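Local structure of glucuronan lyase A (Trichoderma reesei, 2ZZJ) at residues I89-A94 against S109-I114. The protein probably acts as a calcium-binding polysaccharide lyase with a beta-jelly roll fold, cleaving the beta-1,4-linked chain of glucuronan from within. Numbering follows the deposited sequence.
Sequences IAQFIA and STMIWI
In Ile89 a chi1 of 61° sets CG1 between the backbone N and the carbonyl carbon, where it lies 3.9 Å from CG2 of Ile112, the branch anti to that residue's own N. CD1 of Ile89 touches that same methyl, while CG2 of Ile89 reaches CG1 of Ile114 at 4.1 Å. An alanine in place of Ile89 would probably open a gap beside Ile112 CG2 and leave Ile114 CG1 without its partner on this strand, with Ala90 CB still against Ile112. The backbone here forms a classic beta bulge: Ile89 and Ala90 both face Ile112, whose O accepts from Ile89 N at 2.8 Å and, less closely, from Ala90 N at 3.3 Å. Ile112 N returns a bond to Ala90 O. Beyond the bulge, Gln91 and Met111 form a non-hydrogen-bonded antiparallel pair, their side chains lying alongside each other; Met111 CE comes within 3.7 Å of Gln91 OE1, while Gln91 NE2 bonds to Glu55. Phe92 N gives a nearly straight bond (176°) to Thr110 O, 2.8 Å away, which also sits at the edge of the Phe92 ring. Phe92 CD2 rests 3.9 Å from Thr110 CB. Where the chain turns its corner at Thr110, Ser109 N still bonds to Phe92 O. This hairpin of strands 86-95 and 106-115 lies inside one sheet of the jelly roll, flanked by strands 192-197 and 118-126, while Phe72 and Phe74 of strand 66-76, in the other sheet, pack against Ile89, Ala90 and Ile112.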
loop_
_atom_site.group_PDB
_atom_site.type_symbol
_atom_site.label_atom_id
_atom_site.label_comp_id
_atom_site.label_asym_id
_atom_site.label_seq_id
_atom_site.Cartn_x
_atom_site.Cartn_y
_atom_site.Cartn_z
ATOM N N ILE A 89 -1.334 3.401 3.284
ATOM C CA ILE A 89 -2.060 2.190 3.670
ATOM C C ILE A 89 -1.591 0.887 2.964
ATOM O O ILE A 89 -1.935 -0.207 3.436
ATOM C CB ILE A 89 -3.600 2.329 3.558
ATOM C CG1 ILE A 89 -4.048 2.617 2.103
ATOM C CG2 ILE A 89 -4.141 3.446 4.529
ATOM C CD1 ILE A 89 -5.609 2.567 1.930
ATOM N N ALA A 90 -0.857 1.012 1.848
ATOM C CA ALA A 90 -0.282 -0.162 1.134
ATOM C C ALA A 90 0.874 0.297 0.266
ATOM O O ALA A 90 0.917 1.477 -0.170
ATOM C CB ALA A 90 -1.343 -0.838 0.252
ATOM N N GLN A 91 1.817 -0.601 -0.011
ATOM C CA GLN A 91 2.907 -0.199 -0.911
ATOM C C GLN A 91 3.611 -1.386 -1.483
ATOM O O GLN A 91 3.660 -2.448 -0.823
ATOM C CB GLN A 91 3.927 0.681 -0.184
ATOM C CG GLN A 91 4.546 0.104 1.077
ATOM C CD GLN A 91 5.781 0.906 1.542
ATOM O OE1 GLN A 91 6.426 1.579 0.739
ATOM N NE2 GLN A 91 6.089 0.842 2.830
ATOM N N PHE A 92 4.146 -1.187 -2.685
ATOM C CA PHE A 92 5.107 -2.117 -3.289
ATOM C C PHE A 92 6.481 -1.545 -3.099
ATOM O O PHE A 92 6.701 -0.325 -3.322
ATOM C CB PHE A 92 4.817 -2.273 -4.765
ATOM C CG PHE A 92 3.520 -2.988 -5.046
ATOM C CD1 PHE A 92 3.505 -4.394 -5.148
ATOM C CD2 PHE A 92 2.334 -2.284 -5.208
ATOM C CE1 PHE A 92 2.320 -5.076 -5.434
ATOM C CE2 PHE A 92 1.136 -2.972 -5.475
ATOM C CZ PHE A 92 1.146 -4.374 -5.577
ATOM N N ILE A 93 7.408 -2.407 -2.700
ATOM C CA ILE A 93 8.748 -1.951 -2.357
ATOM C C ILE A 93 9.787 -3.060 -2.534
ATOM O O ILE A 93 9.587 -4.220 -2.099
ATOM C CB ILE A 93 8.764 -1.323 -0.921
ATOM C CG1 ILE A 93 10.148 -0.728 -0.561
ATOM C CG2 ILE A 93 8.250 -2.333 0.145
ATOM C CD1 ILE A 93 10.145 -0.060 0.788
ATOM N N ALA A 94 10.907 -2.688 -3.168
ATOM C CA ALA A 94 12.029 -3.608 -3.384
ATOM C C ALA A 94 13.293 -3.063 -2.738
ATOM O O ALA A 94 13.523 -1.853 -2.745
ATOM C CB ALA A 94 12.284 -3.779 -4.844
ATOM N N SER A 109 7.738 1.556 -5.109
ATOM C CA SER A 109 7.199 1.968 -6.391
ATOM C C SER A 109 5.775 2.488 -6.223
ATOM O O SER A 109 5.548 3.659 -5.845
ATOM C CB SER A 109 7.283 0.835 -7.431
ATOM O OG SER A 109 6.660 -0.373 -7.001
ATOM N N THR A 110 4.808 1.633 -6.522
ATOM C CA THR A 110 3.426 2.039 -6.361
ATOM C C THR A 110 3.105 2.080 -4.863
ATOM O O THR A 110 3.513 1.193 -4.097
ATOM C CB THR A 110 2.456 1.139 -7.162
ATOM O OG1 THR A 110 2.431 1.571 -8.545
ATOM C CG2 THR A 110 1.041 1.201 -6.625
ATOM N N MET A 111 2.388 3.136 -4.463
ATOM C CA MET A 111 1.964 3.320 -3.068
ATOM C C MET A 111 0.514 3.734 -3.063
ATOM O O MET A 111 0.011 4.354 -4.036
ATOM C CB MET A 111 2.817 4.384 -2.326
ATOM C CG MET A 111 4.318 4.033 -2.235
ATOM S SD MET A 111 5.283 5.425 -1.535
ATOM C CE MET A 111 5.159 5.019 0.181
ATOM N N ILE A 112 -0.174 3.391 -1.979
ATOM C CA ILE A 112 -1.562 3.784 -1.827
ATOM C C ILE A 112 -1.688 4.486 -0.495
ATOM O O ILE A 112 -1.243 3.965 0.527
ATOM C CB ILE A 112 -2.528 2.547 -1.894
ATOM C CG1 ILE A 112 -2.237 1.721 -3.173
ATOM C CG2 ILE A 112 -4.018 3.036 -1.757
ATOM C CD1 ILE A 112 -3.130 0.518 -3.426
ATOM N N TRP A 113 -2.295 5.675 -0.485
ATOM C CA TRP A 113 -2.373 6.438 0.754
ATOM C C TRP A 113 -3.624 7.284 0.857
ATOM O O TRP A 113 -4.341 7.420 -0.120
ATOM C CB TRP A 113 -1.107 7.279 0.987
ATOM C CG TRP A 113 -0.836 8.471 0.045
ATOM C CD1 TRP A 113 -1.030 9.809 0.337
ATOM C CD2 TRP A 113 -0.212 8.439 -1.252
ATOM N NE1 TRP A 113 -0.610 10.593 -0.714
ATOM C CE2 TRP A 113 -0.104 9.788 -1.697
ATOM C CE3 TRP A 113 0.264 7.403 -2.088
ATOM C CZ2 TRP A 113 0.467 10.128 -2.933
ATOM C CZ3 TRP A 113 0.814 7.740 -3.337
ATOM C CH2 TRP A 113 0.905 9.111 -3.738
ATOM N N ILE A 114 -3.881 7.759 2.078
ATOM C CA ILE A 114 -4.945 8.753 2.380
ATOM C C ILE A 114 -4.300 10.125 2.520
ATOM O O ILE A 114 -3.327 10.269 3.245
ATOM C CB ILE A 114 -5.679 8.419 3.745
ATOM C CG1 ILE A 114 -6.155 6.957 3.795
ATOM C CG2 ILE A 114 -6.905 9.309 3.941
ATOM C CD1 ILE A 114 -7.156 6.598 2.724
#